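PDB 5HAB: ribonuclease J from Methanolobus psychrophilus R15, which probably trims RNA from its end as an exoribonuclease of the beta-CASP branch of the metallo-beta-lactamase superfamily. Local coordinates for residues Met73-Leu78 with Ile113-His118; Thr127-Ala132 with Leu305-Leu310; Tyr193-Lys198 with Ile429-Thr434; Ala326-Met331 with Glu360-Val365. The protein carries 1 engineered substitution. All coordinates share one frame; numbering follows the deposited sequence.

Contact 1: Met73-Leu78 with Ile113-His118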
loop_
_atom_site.group_PDB
_atom_site.type_symbol
_atom_site.label_atom_id
_atom_site.label_comp_id
_atom_site.label_asym_id
_atom_site.label_seq_id
_atom_site.Cartn_x
_atom_site.Cartn_y
_atom_site.Cartn_z
ATOM N N MET B 73 26.909 -14.508 22.607
ATOM C CA MET B 73 27.537 -13.294 22.105
ATOM C C MET B 73 27.582 -12.275 23.227
ATOM O O MET B 73 26.607 -12.109 23.957
ATOM C CB MET B 73 26.771 -12.709 20.914
ATOM C CG MET B 73 26.736 -13.578 19.672
ATOM S SD MET B 73 25.660 -12.893 18.390
ATOM C CE MET B 73 24.075 -12.868 19.213
ATOM N N HIS B 74 28.709 -11.590 23.376
ATOM C CA HIS B 74 28.769 -10.522 24.359
ATOM C C HIS B 74 28.516 -9.168 23.703
ATOM O O HIS B 74 28.260 -9.080 22.498
ATOM C CB HIS B 74 30.090 -10.521 25.126
ATOM C CG HIS B 74 29.952 -9.996 26.524
ATOM N ND1 HIS B 74 30.343 -8.725 26.890
ATOM C CD2 HIS B 74 29.408 -10.554 27.632
ATOM C CE1 HIS B 74 30.072 -8.536 28.169
ATOM N NE2 HIS B 74 29.503 -9.629 28.643
ATOM N N SER B 75 28.571 -8.127 24.526
ATOM C CA SER B 75 28.104 -6.792 24.181
ATOM C C SER B 75 28.575 -6.229 22.842
ATOM O O SER B 75 27.766 -5.692 22.098
ATOM C CB SER B 75 28.522 -5.823 25.287
ATOM O OG SER B 75 28.084 -6.288 26.549
ATOM N N LEU B 76 29.855 -6.363 22.516
ATOM C CA LEU B 76 30.382 -5.651 21.352
ATOM C C LEU B 76 29.883 -6.232 20.037
ATOM O O LEU B 76 29.667 -5.496 19.073
ATOM C CB LEU B 76 31.912 -5.630 21.367
ATOM C CG LEU B 76 32.552 -4.363 21.952
ATOM C CD1 LEU B 76 31.904 -3.934 23.269
ATOM C CD2 LEU B 76 34.056 -4.543 22.126
ATOM N N GLU B 77 29.672 -7.541 20.002
ATOM C CA GLU B 77 29.202 -8.188 18.788
ATOM C C GLU B 77 27.742 -7.805 18.569
ATOM O O GLU B 77 27.312 -7.530 17.446
ATOM C CB GLU B 77 29.368 -9.704 18.892
ATOM C CG GLU B 77 28.743 -10.498 17.763
ATOM C CD GLU B 77 29.014 -11.987 17.889
ATOM O OE1 GLU B 77 28.593 -12.750 16.993
ATOM O OE2 GLU B 77 29.642 -12.396 18.891
ATOM N N LEU B 78 26.999 -7.748 19.667
ATOM C CA LEU B 78 25.619 -7.306 19.634
ATOM C C LEU B 78 25.535 -5.847 19.195
ATOM O O LEU B 78 24.616 -5.468 18.485
ATOM C CB LEU B 78 24.966 -7.489 21.000
ATOM C CG LEU B 78 24.608 -8.916 21.410
ATOM C CD1 LEU B 78 24.217 -8.946 22.873
ATOM C CD2 LEU B 78 23.476 -9.452 20.548
ATOM N N ILE B 113 19.835 -4.776 29.346
ATOM C CA ILE B 113 20.318 -4.641 30.725
ATOM C C ILE B 113 21.436 -5.650 31.055
ATOM O O ILE B 113 22.515 -5.232 31.484
ATOM C CB ILE B 113 19.158 -4.753 31.744
ATOM C CG1 ILE B 113 18.318 -3.474 31.756
ATOM C CG2 ILE B 113 19.694 -5.041 33.137
ATOM C CD1 ILE B 113 19.035 -2.279 32.333
ATOM N N PRO B 114 21.210 -6.962 30.816
ATOM C CA PRO B 114 22.249 -7.933 31.183
ATOM C C PRO B 114 23.540 -7.818 30.383
ATOM O O PRO B 114 24.507 -8.511 30.696
ATOM C CB PRO B 114 21.585 -9.288 30.895
ATOM C CG PRO B 114 20.139 -9.009 30.806
ATOM C CD PRO B 114 20.038 -7.645 30.239
ATOM N N LYS B 115 23.559 -6.975 29.361
ATOM C CA LYS B 115 24.727 -6.897 28.499
ATOM C C LYS B 115 25.550 -5.626 28.718
ATOM O O LYS B 115 26.757 -5.617 28.478
ATOM C CB LYS B 115 24.295 -6.997 27.033
ATOM C CG LYS B 115 24.188 -8.430 26.528
ATOM C CD LYS B 115 25.320 -9.289 27.068
ATOM C CE LYS B 115 25.061 -10.767 26.837
ATOM N NZ LYS B 115 25.150 -11.124 25.397
ATOM N N LEU B 116 24.906 -4.559 29.183
ATOM C CA LEU B 116 25.588 -3.275 29.312
ATOM C C LEU B 116 25.544 -2.702 30.733
ATOM O O LEU B 116 26.398 -1.892 31.095
ATOM C CB LEU B 116 24.990 -2.254 28.335
ATOM C CG LEU B 116 24.976 -2.568 26.841
ATOM C CD1 LEU B 116 24.150 -1.530 26.101
ATOM C CD2 LEU B 116 26.383 -2.625 26.284
ATOM N N ALA B 117 24.547 -3.090 31.527
ATOM C CA ALA B 117 24.364 -2.459 32.834
ATOM C C ALA B 117 25.525 -2.737 33.800
ATOM O O ALA B 117 25.858 -1.893 34.635
ATOM C CB ALA B 117 23.060 -2.905 33.458
ATOM N N HIS B 118 26.153 -3.902 33.668
ATOM C CA HIS B 118 27.171 -4.331 34.627
ATOM C C HIS B 118 28.470 -3.535 34.511
ATOM O O HIS B 118 29.360 -3.676 35.347
ATOM C CB HIS B 118 27.466 -5.828 34.470
ATOM C CG HIS B 118 28.051 -6.199 33.144
ATOM N ND1 HIS B 118 29.362 -5.939 32.809
ATOM C CD2 HIS B 118 27.508 -6.829 32.075
ATOM C CE1 HIS B 118 29.597 -6.379 31.586
ATOM N NE2 HIS B 118 28.489 -6.925 31.119
#
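Lys115 lies against Ser75 and Leu78 at the start of helix 75-81, and it carries most of the contact from the 113-118 side. The contact joins helices 75-81 and 113-116 of the metallo-beta-lactamase part. The backbone oxygen of Lys115 accepts a hydrogen bond from Ser75 OG. The modelled separation of Ser75 OG and Lys115 O, 2.4 Å, is very short, so the exact length is doubtful. Ser75 OG has a second partner in Arg119, through NH1. The first torsion of Lys115 (chi1 -87°) lays its CG against the leucine, with Lys115 CG 3.7 Å from Leu78 CD1. The two side chains cross at about a right angle. Lys115 CD passes obliquely by the His74 ring. Next in sequence, Leu116 brings CD2 to 4.0 Å from Ser75 CB. This adds an apolar touch beside the serine bond. Leu116 also packs on the loop residues Met55 and Asp87. His118 then meets His74 from the opposite direction. The two rings come rim to rim, with His118 NE2 3.7 Å from His74 CE1 and the planes at 49°. Neither ring stacks on the other, and no hydrogen bond joins them. His74 is the N-cap residue of helix 75-81, and its side chain also touches Arg119. The bond from serine hydroxyl to lysine carbonyl thus supplies the directional link between two short helices.

Contact 2: Thr127-Ala132 with Leu305-Leu310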
loop_
_atom_site.group_PDB
_atom_site.type_symbol
_atom_site.label_atom_id
_atom_site.label_comp_id
_atom_site.label_asym_id
_atom_site.label_seq_id
_atom_site.Cartn_x
_atom_site.Cartn_y
_atom_site.Cartn_z
ATOM N N THR B 127 10.108 0.188 38.842
ATOM C CA THR B 127 8.901 -0.183 39.566
ATOM C C THR B 127 9.001 -1.628 40.049
ATOM O O THR B 127 9.744 -2.419 39.463
ATOM C CB THR B 127 7.650 -0.017 38.682
ATOM O OG1 THR B 127 7.766 -0.861 37.529
ATOM C CG2 THR B 127 7.485 1.433 38.257
ATOM N N PRO B 128 8.247 -1.979 41.108
ATOM C CA PRO B 128 8.248 -3.330 41.683
ATOM C C PRO B 128 8.189 -4.454 40.652
ATOM O O PRO B 128 9.044 -5.343 40.680
ATOM C CB PRO B 128 6.991 -3.326 42.553
ATOM C CG PRO B 128 6.914 -1.921 43.044
ATOM C CD PRO B 128 7.432 -1.051 41.918
ATOM N N TYR B 129 7.208 -4.414 39.755
ATOM C CA TYR B 129 7.087 -5.451 38.737
ATOM C C TYR B 129 8.314 -5.466 37.825
ATOM O O TYR B 129 8.905 -6.524 37.558
ATOM C CB TYR B 129 5.811 -5.249 37.913
ATOM C CG TYR B 129 5.552 -6.361 36.921
ATOM C CD1 TYR B 129 5.309 -7.660 37.351
ATOM C CD2 TYR B 129 5.552 -6.114 35.556
ATOM C CE1 TYR B 129 5.078 -8.680 36.448
ATOM C CE2 TYR B 129 5.315 -7.129 34.646
ATOM C CZ TYR B 129 5.081 -8.410 35.097
ATOM O OH TYR B 129 4.851 -9.425 34.193
ATOM N N THR B 130 8.697 -4.279 37.364
ATOM C CA THR B 130 9.877 -4.124 36.525
ATOM C C THR B 130 11.124 -4.640 37.229
ATOM O O THR B 130 11.921 -5.372 36.634
ATOM C CB THR B 130 10.115 -2.657 36.140
ATOM O OG1 THR B 130 8.897 -2.078 35.662
ATOM C CG2 THR B 130 11.183 -2.562 35.068
ATOM N N THR B 131 11.286 -4.256 38.493
ATOM C CA THR B 131 12.437 -4.702 39.275
ATOM C C THR B 131 12.464 -6.215 39.354
ATOM O O THR B 131 13.515 -6.824 39.204
ATOM C CB THR B 131 12.428 -4.143 40.712
ATOM O OG1 THR B 131 11.232 -4.565 41.379
ATOM C CG2 THR B 131 12.505 -2.620 40.719
ATOM N N ALA B 132 11.301 -6.819 39.578
ATOM C CA ALA B 132 11.208 -8.271 39.634
ATOM C C ALA B 132 11.663 -8.900 38.320
ATOM O O ALA B 132 12.411 -9.875 38.327
ATOM C CB ALA B 132 9.791 -8.706 39.969
ATOM N N LEU B 305 3.324 -10.830 42.959
ATOM C CA LEU B 305 3.440 -9.475 43.496
ATOM C C LEU B 305 2.074 -8.821 43.640
ATOM O O LEU B 305 1.971 -7.657 44.031
ATOM C CB LEU B 305 4.352 -8.603 42.626
ATOM C CG LEU B 305 5.874 -8.797 42.682
ATOM C CD1 LEU B 305 6.318 -10.195 42.299
ATOM C CD2 LEU B 305 6.558 -7.768 41.795
ATOM N N GLY B 306 1.026 -9.576 43.332
ATOM C CA GLY B 306 -0.330 -9.115 43.564
ATOM C C GLY B 306 -0.889 -8.129 42.557
ATOM O O GLY B 306 -1.755 -7.325 42.894
ATOM N N TYR B 307 -0.401 -8.178 41.321
ATOM C CA TYR B 307 -0.928 -7.295 40.282
ATOM C C TYR B 307 -2.178 -7.885 39.623
ATOM O O TYR B 307 -3.079 -7.150 39.224
ATOM C CB TYR B 307 0.148 -6.997 39.233
ATOM C CG TYR B 307 1.177 -5.999 39.714
ATOM C CD1 TYR B 307 0.908 -4.637 39.699
ATOM C CD2 TYR B 307 2.417 -6.415 40.181
ATOM C CE1 TYR B 307 1.840 -3.715 40.138
ATOM C CE2 TYR B 307 3.361 -5.498 40.623
ATOM C CZ TYR B 307 3.065 -4.150 40.598
ATOM O OH TYR B 307 3.992 -3.232 41.035
ATOM N N ILE B 308 -2.231 -9.207 39.511
ATOM C CA ILE B 308 -3.418 -9.877 38.985
ATOM C C ILE B 308 -3.891 -10.983 39.908
ATOM O O ILE B 308 -3.090 -11.644 40.571
ATOM C CB ILE B 308 -3.183 -10.460 37.591
ATOM C CG1 ILE B 308 -1.841 -11.190 37.539
ATOM C CG2 ILE B 308 -3.314 -9.377 36.541
ATOM C CD1 ILE B 308 -1.826 -12.345 36.578
ATOM N N ASP B 309 -5.204 -11.184 39.935
ATOM C CA ASP B 309 -5.789 -12.296 40.665
ATOM C C ASP B 309 -6.090 -13.426 39.685
ATOM O O ASP B 309 -6.574 -13.184 38.579
ATOM C CB ASP B 309 -7.062 -11.854 41.390
ATOM C CG ASP B 309 -7.478 -12.821 42.481
ATOM O OD1 ASP B 309 -6.620 -13.599 42.951
ATOM O OD2 ASP B 309 -8.666 -12.803 42.867
ATOM N N LEU B 310 -5.795 -14.657 40.089
ATOM C CA LEU B 310 -6.060 -15.817 39.247
ATOM C C LEU B 310 -7.030 -16.784 39.921
ATOM O O LEU B 310 -6.915 -17.053 41.116
ATOM C CB LEU B 310 -4.757 -16.540 38.904
ATOM C CG LEU B 310 -3.760 -15.780 38.028
ATOM C CD1 LEU B 310 -2.509 -16.617 37.805
ATOM C CD2 LEU B 310 -4.392 -15.380 36.700
#
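Pro128 O accepts two hydrogen bonds within the first turn of helix 128-138, and Leu305 packs against it from across the contact. Ala132 N donates over 2.9 Å to Pro128 O. Thr131 OG1 is the other donor, through a bond modelled as very short. Leu305 CD2 lies 3.6 Å from Pro128 O and 3.8 Å from Ala132 CB, so one methyl touches two places on the helix. Just beyond, Gly306 ends helix 293-304 in a Schellman motif with positive phi (78°). That turn leads into Tyr307. The contact joins the metallo-beta-lactamase part of the chain to the beta-CASP part, at the surface between them. Tyr307 reaches across with its ring and crosses the Pro128 side chain at about a right angle. Its hydroxyl OH comes to 3.4 Å from Pro128 CB, and it also makes a weak hydrogen bond to Asp178. Tyr129 presents an edge toward the Tyr307 face in an offset edge-to-face pair, planes at 67°. Tyr129 CB lies 3.7 Å from Tyr307 CE2. With CG anti to the backbone N (chi1 -175°), the Tyr129 ring runs on toward helix 293-304, where its hydroxyl bonds to Tyr298 O.

Contact 3: Tyr193-Lys198 with Ile429-Thr434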
loop_
_atom_site.group_PDB
_atom_site.type_symbol
_atom_site.label_atom_id
_atom_site.label_comp_id
_atom_site.label_asym_id
_atom_site.label_seq_id
_atom_site.Cartn_x
_atom_site.Cartn_y
_atom_site.Cartn_z
ATOM N N TYR B 193 10.833 12.370 30.770
ATOM C CA TYR B 193 10.989 11.292 29.819
ATOM C C TYR B 193 9.684 10.505 29.800
ATOM O O TYR B 193 9.257 9.949 30.824
ATOM C CB TYR B 193 12.186 10.424 30.217
ATOM C CG TYR B 193 12.470 9.189 29.385
ATOM C CD1 TYR B 193 11.749 8.017 29.577
ATOM C CD2 TYR B 193 13.497 9.179 28.449
ATOM C CE1 TYR B 193 12.025 6.873 28.840
ATOM C CE2 TYR B 193 13.782 8.043 27.709
ATOM C CZ TYR B 193 13.042 6.893 27.913
ATOM O OH TYR B 193 13.317 5.756 27.188
ATOM N N ALA B 194 9.052 10.481 28.628
ATOM C CA ALA B 194 7.746 9.862 28.453
ATOM C C ALA B 194 7.742 9.015 27.187
ATOM O O ALA B 194 7.259 9.440 26.138
ATOM C CB ALA B 194 6.663 10.918 28.386
ATOM N N CYS B 195 8.272 7.803 27.305
ATOM C CA CYS B 195 8.423 6.916 26.162
ATOM C C CYS B 195 7.772 5.564 26.450
ATOM O O CYS B 195 7.764 5.105 27.593
ATOM C CB CYS B 195 9.903 6.745 25.827
ATOM S SG CYS B 195 10.762 8.293 25.440
ATOM N N ASP B 196 7.239 4.936 25.405
ATOM C CA ASP B 196 6.418 3.728 25.535
ATOM C C ASP B 196 5.243 3.981 26.465
ATOM O O ASP B 196 5.117 3.360 27.519
ATOM C CB ASP B 196 7.242 2.546 26.038
ATOM C CG ASP B 196 7.926 1.800 24.919
ATOM O OD1 ASP B 196 7.932 2.303 23.779
ATOM O OD2 ASP B 196 8.449 0.701 25.178
ATOM N N PHE B 197 4.371 4.892 26.056
ATOM C CA PHE B 197 3.227 5.239 26.874
ATOM C C PHE B 197 1.982 5.498 26.055
ATOM O O PHE B 197 2.022 5.650 24.835
ATOM C CB PHE B 197 3.518 6.479 27.702
ATOM C CG PHE B 197 3.266 7.759 26.964
ATOM C CD1 PHE B 197 4.217 8.264 26.093
ATOM C CD2 PHE B 197 2.074 8.456 27.130
ATOM C CE1 PHE B 197 3.988 9.438 25.407
ATOM C CE2 PHE B 197 1.843 9.627 26.443
ATOM C CZ PHE B 197 2.800 10.118 25.582
ATOM N N LYS B 198 0.888 5.644 26.780
ATOM C CA LYS B 198 -0.420 5.800 26.201
ATOM C C LYS B 198 -1.331 6.396 27.261
ATOM O O LYS B 198 -1.322 5.961 28.411
ATOM C CB LYS B 198 -0.917 4.439 25.708
ATOM C CG LYS B 198 -2.389 4.186 25.841
ATOM C CD LYS B 198 -2.679 2.737 25.510
ATOM C CE LYS B 198 -4.164 2.498 25.358
ATOM N NZ LYS B 198 -4.426 1.177 24.744
ATOM N N ILE B 429 12.235 16.664 22.440
ATOM C CA ILE B 429 13.094 15.758 21.690
ATOM C C ILE B 429 12.323 14.476 21.419
ATOM O O ILE B 429 11.970 13.756 22.355
ATOM C CB ILE B 429 14.409 15.455 22.445
ATOM C CG1 ILE B 429 15.181 16.745 22.743
ATOM C CG2 ILE B 429 15.263 14.438 21.669
ATOM C CD1 ILE B 429 14.832 17.383 24.080
ATOM N N PRO B 430 12.058 14.180 20.139
ATOM C CA PRO B 430 11.398 12.905 19.848
ATOM C C PRO B 430 12.360 11.730 19.913
ATOM O O PRO B 430 13.527 11.862 19.557
ATOM C CB PRO B 430 10.856 13.105 18.423
ATOM C CG PRO B 430 11.752 14.134 17.819
ATOM C CD PRO B 430 12.123 15.058 18.956
ATOM N N ALA B 431 11.854 10.588 20.362
ATOM C CA ALA B 431 12.664 9.393 20.561
ATOM C C ALA B 431 11.848 8.148 20.208
ATOM O O ALA B 431 10.698 8.265 19.786
ATOM C CB ALA B 431 13.148 9.323 21.997
ATOM N N HIS B 432 12.435 6.969 20.402
ATOM C CA HIS B 432 11.739 5.696 20.173
ATOM C C HIS B 432 11.171 5.582 18.764
ATOM O O HIS B 432 9.981 5.319 18.592
ATOM C CB HIS B 432 10.594 5.501 21.178
ATOM C CG HIS B 432 11.033 5.021 22.527
ATOM N ND1 HIS B 432 12.136 5.528 23.178
ATOM C CD2 HIS B 432 10.509 4.080 23.348
ATOM C CE1 HIS B 432 12.277 4.917 24.343
ATOM N NE2 HIS B 432 11.298 4.037 24.472
ATOM N N GLY B 433 12.014 5.761 17.757
ATOM C CA GLY B 433 11.558 5.581 16.394
ATOM C C GLY B 433 12.576 5.935 15.336
ATOM O O GLY B 433 13.713 6.304 15.640
ATOM N N THR B 434 12.158 5.805 14.083
ATOM C CA THR B 434 12.979 6.174 12.943
ATOM C C THR B 434 12.961 7.681 12.765
ATOM O O THR B 434 12.197 8.379 13.434
ATOM C CB THR B 434 12.480 5.509 11.664
ATOM O OG1 THR B 434 11.113 5.884 11.454
ATOM C CG2 THR B 434 12.572 3.978 11.789
#
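His432 and Cys195 form the centre of this contact, with Asp196 at one edge of the histidine. The two segments leave strands 189-194 and 427-431, which belong to one sheet of the metallo-beta-lactamase fold and are separated there by strand 222-228. Both segments leave the sheet close to the bound RNA, and Asp196 packs on a phosphate. His432 and Asp196 each take up a left-handed backbone conformation, with phi 56° in both. Cys195 lies over one face of the His432 imidazole. Its CB is 3.4 Å from the ring centroid and close to the ring normal, a CH-pi contact. Cys195 SG is farther along, 4.1 Å from the same centroid. Cys195 SG also sits above a face of the Tyr193 ring, near its rim, and lies 4.3 Å from Ala431 CB. The edge of His432 meets two oxygens near the ring plane. Asp196 OD1 approaches His432 CD2 at 3.2 Å, with the carboxylate turned almost perpendicular (86°) to the ring. Neither oxygen makes a hydrogen bond to the ring. The polar ends are held elsewhere. Asp196 OD2 bonds to His104, and His432 NE2 bonds to His109, whose ring stands nearly upright to that of His432. His104 and His109 lie in the HxHxDH motif of the fold, whose middle histidine is an engineered alanine here, so the cluster probably belongs to the metal-binding active site. At the other oxygen, Tyr193 OH lies 3.1 Å from His432 CE1 and makes a weak hydrogen bond to Asp54.

Contact 4: Ala326-Met331 with Glu360-Val365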
loop_
_atom_site.group_PDB
_atom_site.type_symbol
_atom_site.label_atom_id
_atom_site.label_comp_id
_atom_site.label_asym_id
_atom_site.label_seq_id
_atom_site.Cartn_x
_atom_site.Cartn_y
_atom_site.Cartn_z
ATOM N N ALA B 326 -0.040 -31.551 28.985
ATOM C CA ALA B 326 -1.222 -30.734 29.232
ATOM C C ALA B 326 -2.094 -30.701 27.985
ATOM O O ALA B 326 -3.321 -30.777 28.062
ATOM C CB ALA B 326 -0.826 -29.329 29.649
ATOM N N LEU B 327 -1.448 -30.590 26.832
ATOM C CA LEU B 327 -2.148 -30.592 25.556
ATOM C C LEU B 327 -2.687 -31.983 25.255
ATOM O O LEU B 327 -3.713 -32.126 24.592
ATOM C CB LEU B 327 -1.228 -30.109 24.438
ATOM C CG LEU B 327 -0.846 -28.637 24.591
ATOM C CD1 LEU B 327 0.468 -28.331 23.906
ATOM C CD2 LEU B 327 -1.956 -27.756 24.048
ATOM N N LYS B 328 -1.999 -33.009 25.750
ATOM C CA LYS B 328 -2.489 -34.373 25.596
ATOM C C LYS B 328 -3.721 -34.575 26.476
ATOM O O LYS B 328 -4.669 -35.256 26.083
ATOM C CB LYS B 328 -1.402 -35.394 25.950
ATOM C CG LYS B 328 -1.920 -36.817 26.145
ATOM C CD LYS B 328 -0.798 -37.844 26.065
ATOM C CE LYS B 328 -0.302 -38.008 24.637
ATOM N NZ LYS B 328 0.951 -38.808 24.567
ATOM N N LYS B 329 -3.716 -33.952 27.651
ATOM C CA LYS B 329 -4.860 -34.020 28.555
ATOM C C LYS B 329 -6.060 -33.313 27.931
ATOM O O LYS B 329 -7.173 -33.840 27.934
ATOM C CB LYS B 329 -4.516 -33.399 29.911
ATOM C CG LYS B 329 -5.717 -32.916 30.710
ATOM C CD LYS B 329 -5.286 -32.105 31.927
ATOM C CE LYS B 329 -6.493 -31.630 32.723
ATOM N NZ LYS B 329 -6.325 -30.260 33.285
ATOM N N ILE B 330 -5.819 -32.122 27.389
ATOM C CA ILE B 330 -6.873 -31.321 26.779
ATOM C C ILE B 330 -7.460 -32.050 25.577
ATOM O O ILE B 330 -8.681 -32.148 25.426
ATOM C CB ILE B 330 -6.341 -29.935 26.375
ATOM C CG1 ILE B 330 -5.990 -29.118 27.619
ATOM C CG2 ILE B 330 -7.350 -29.202 25.495
ATOM C CD1 ILE B 330 -5.282 -27.823 27.316
ATOM N N MET B 331 -6.574 -32.565 24.732
ATOM C CA MET B 331 -6.963 -33.252 23.509
ATOM C C MET B 331 -7.853 -34.456 23.803
ATOM O O MET B 331 -8.775 -34.753 23.045
ATOM C CB MET B 331 -5.715 -33.689 22.737
ATOM C CG MET B 331 -5.985 -34.278 21.367
ATOM S SD MET B 331 -7.036 -33.220 20.359
ATOM C CE MET B 331 -6.123 -31.691 20.395
ATOM N N GLU B 360 4.133 -31.070 16.179
ATOM C CA GLU B 360 5.100 -31.600 17.134
ATOM C C GLU B 360 4.481 -31.670 18.527
ATOM O O GLU B 360 5.151 -31.431 19.532
ATOM C CB GLU B 360 6.353 -30.726 17.156
ATOM C CG GLU B 360 6.918 -30.427 15.780
ATOM C CD GLU B 360 7.979 -29.350 15.815
ATOM O OE1 GLU B 360 7.962 -28.536 16.761
ATOM O OE2 GLU B 360 8.821 -29.309 14.895
ATOM N N THR B 361 3.193 -31.988 18.575
ATOM C CA THR B 361 2.408 -31.808 19.782
ATOM C C THR B 361 1.190 -32.733 19.759
ATOM O O THR B 361 0.606 -32.958 18.697
ATOM C CB THR B 361 1.978 -30.326 19.908
ATOM O OG1 THR B 361 3.112 -29.531 20.275
ATOM C CG2 THR B 361 0.898 -30.135 20.937
ATOM N N PRO B 362 0.817 -33.294 20.924
ATOM C CA PRO B 362 -0.407 -34.096 21.066
ATOM C C PRO B 362 -1.658 -33.362 20.584
ATOM O O PRO B 362 -2.639 -33.986 20.176
ATOM C CB PRO B 362 -0.481 -34.349 22.572
ATOM C CG PRO B 362 0.934 -34.323 23.015
ATOM C CD PRO B 362 1.615 -33.290 22.164
ATOM N N PHE B 363 -1.606 -32.036 20.632
ATOM C CA PHE B 363 -2.702 -31.202 20.167
ATOM C C PHE B 363 -2.730 -31.153 18.645
ATOM O O PHE B 363 -1.756 -30.764 18.002
ATOM C CB PHE B 363 -2.581 -29.788 20.744
ATOM C CG PHE B 363 -3.840 -28.972 20.639
ATOM C CD1 PHE B 363 -4.213 -28.394 19.435
ATOM C CD2 PHE B 363 -4.642 -28.769 21.749
ATOM C CE1 PHE B 363 -5.368 -27.645 19.338
ATOM C CE2 PHE B 363 -5.797 -28.018 21.656
ATOM C CZ PHE B 363 -6.157 -27.453 20.448
ATOM N N LYS B 364 -3.853 -31.571 18.076
ATOM C CA LYS B 364 -4.053 -31.488 16.639
ATOM C C LYS B 364 -5.189 -30.517 16.330
ATOM O O LYS B 364 -6.315 -30.686 16.806
ATOM C CB LYS B 364 -4.355 -32.871 16.056
ATOM C CG LYS B 364 -3.140 -33.780 15.938
ATOM C CD LYS B 364 -2.170 -33.269 14.881
ATOM C CE LYS B 364 -1.053 -34.268 14.619
ATOM N NZ LYS B 364 -0.220 -33.872 13.448
ATOM N N VAL B 365 -4.885 -29.485 15.553
ATOM C CA VAL B 365 -5.909 -28.543 15.134
ATOM C C VAL B 365 -6.720 -29.162 13.996
ATOM O O VAL B 365 -6.173 -29.703 13.037
ATOM C CB VAL B 365 -5.304 -27.178 14.743
ATOM C CG1 VAL B 365 -4.697 -26.506 15.965
ATOM C CG2 VAL B 365 -4.255 -27.342 13.681
#
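Phe363 and Met331 make the tight part of the contact. The methyl CE of Met331 sits over one face of the phenyl ring, 3.7 Å from the Phe363 centroid. The Met331 chain is bent at chi2 (51°) and chi3 (55°), which folds the methyl back onto the ring. Its sulfur SD stands farther off above the same face, completing a Met-aromatic contact. The methyl is also pressed on the backbone, with Met331 CE 3.2 Å from Lys364 N. Leu327 crosses Phe363 at about a right angle and brings CD2 to 3.7 Å from Phe363 CD2. Its other methyl, Leu327 CD1, meets Thr361 CG2 at 3.5 Å. Ile330 CG2 comes more distantly to the ring edge. At the border of this packing, Pro362 CB rests 3.6 Å from Lys328 CA. The solvent side is looser. Beyond CB, Lys328 is exposed. Lys364 is also exposed, and the end of its side chain leads away. No hydrogen bond or salt bridge joins the two segments. Inward, Leu327 and Ile330 touch strand 287-291, while Phe363 touches helix 352-357. The loop 360-365 thus packs on a helix that covers the parallel sheet, as in the alpha/beta fold of a beta-CASP domain.

From the N terminus, contact 1 comes first and is local. It closes a loop of 34 residues within the metallo-beta-lactamase part and ends before contact 2 opens. Contact 2 runs from residues 127-132 to 305-310 and ties that part to the beta-CASP part. Contact 3 opens inside this span, at 193-198, but closes only at 429-434, so contacts 2 and 3 cross. Contact 3 brings the late chain back to the first-domain sheet beside the RNA. Contact 4, a short closure within the beta-CASP part, lies wholly between the two segments of contact 3 and follows contact 2. It is the outlying one, its centre about 42 Å from that of contact 3.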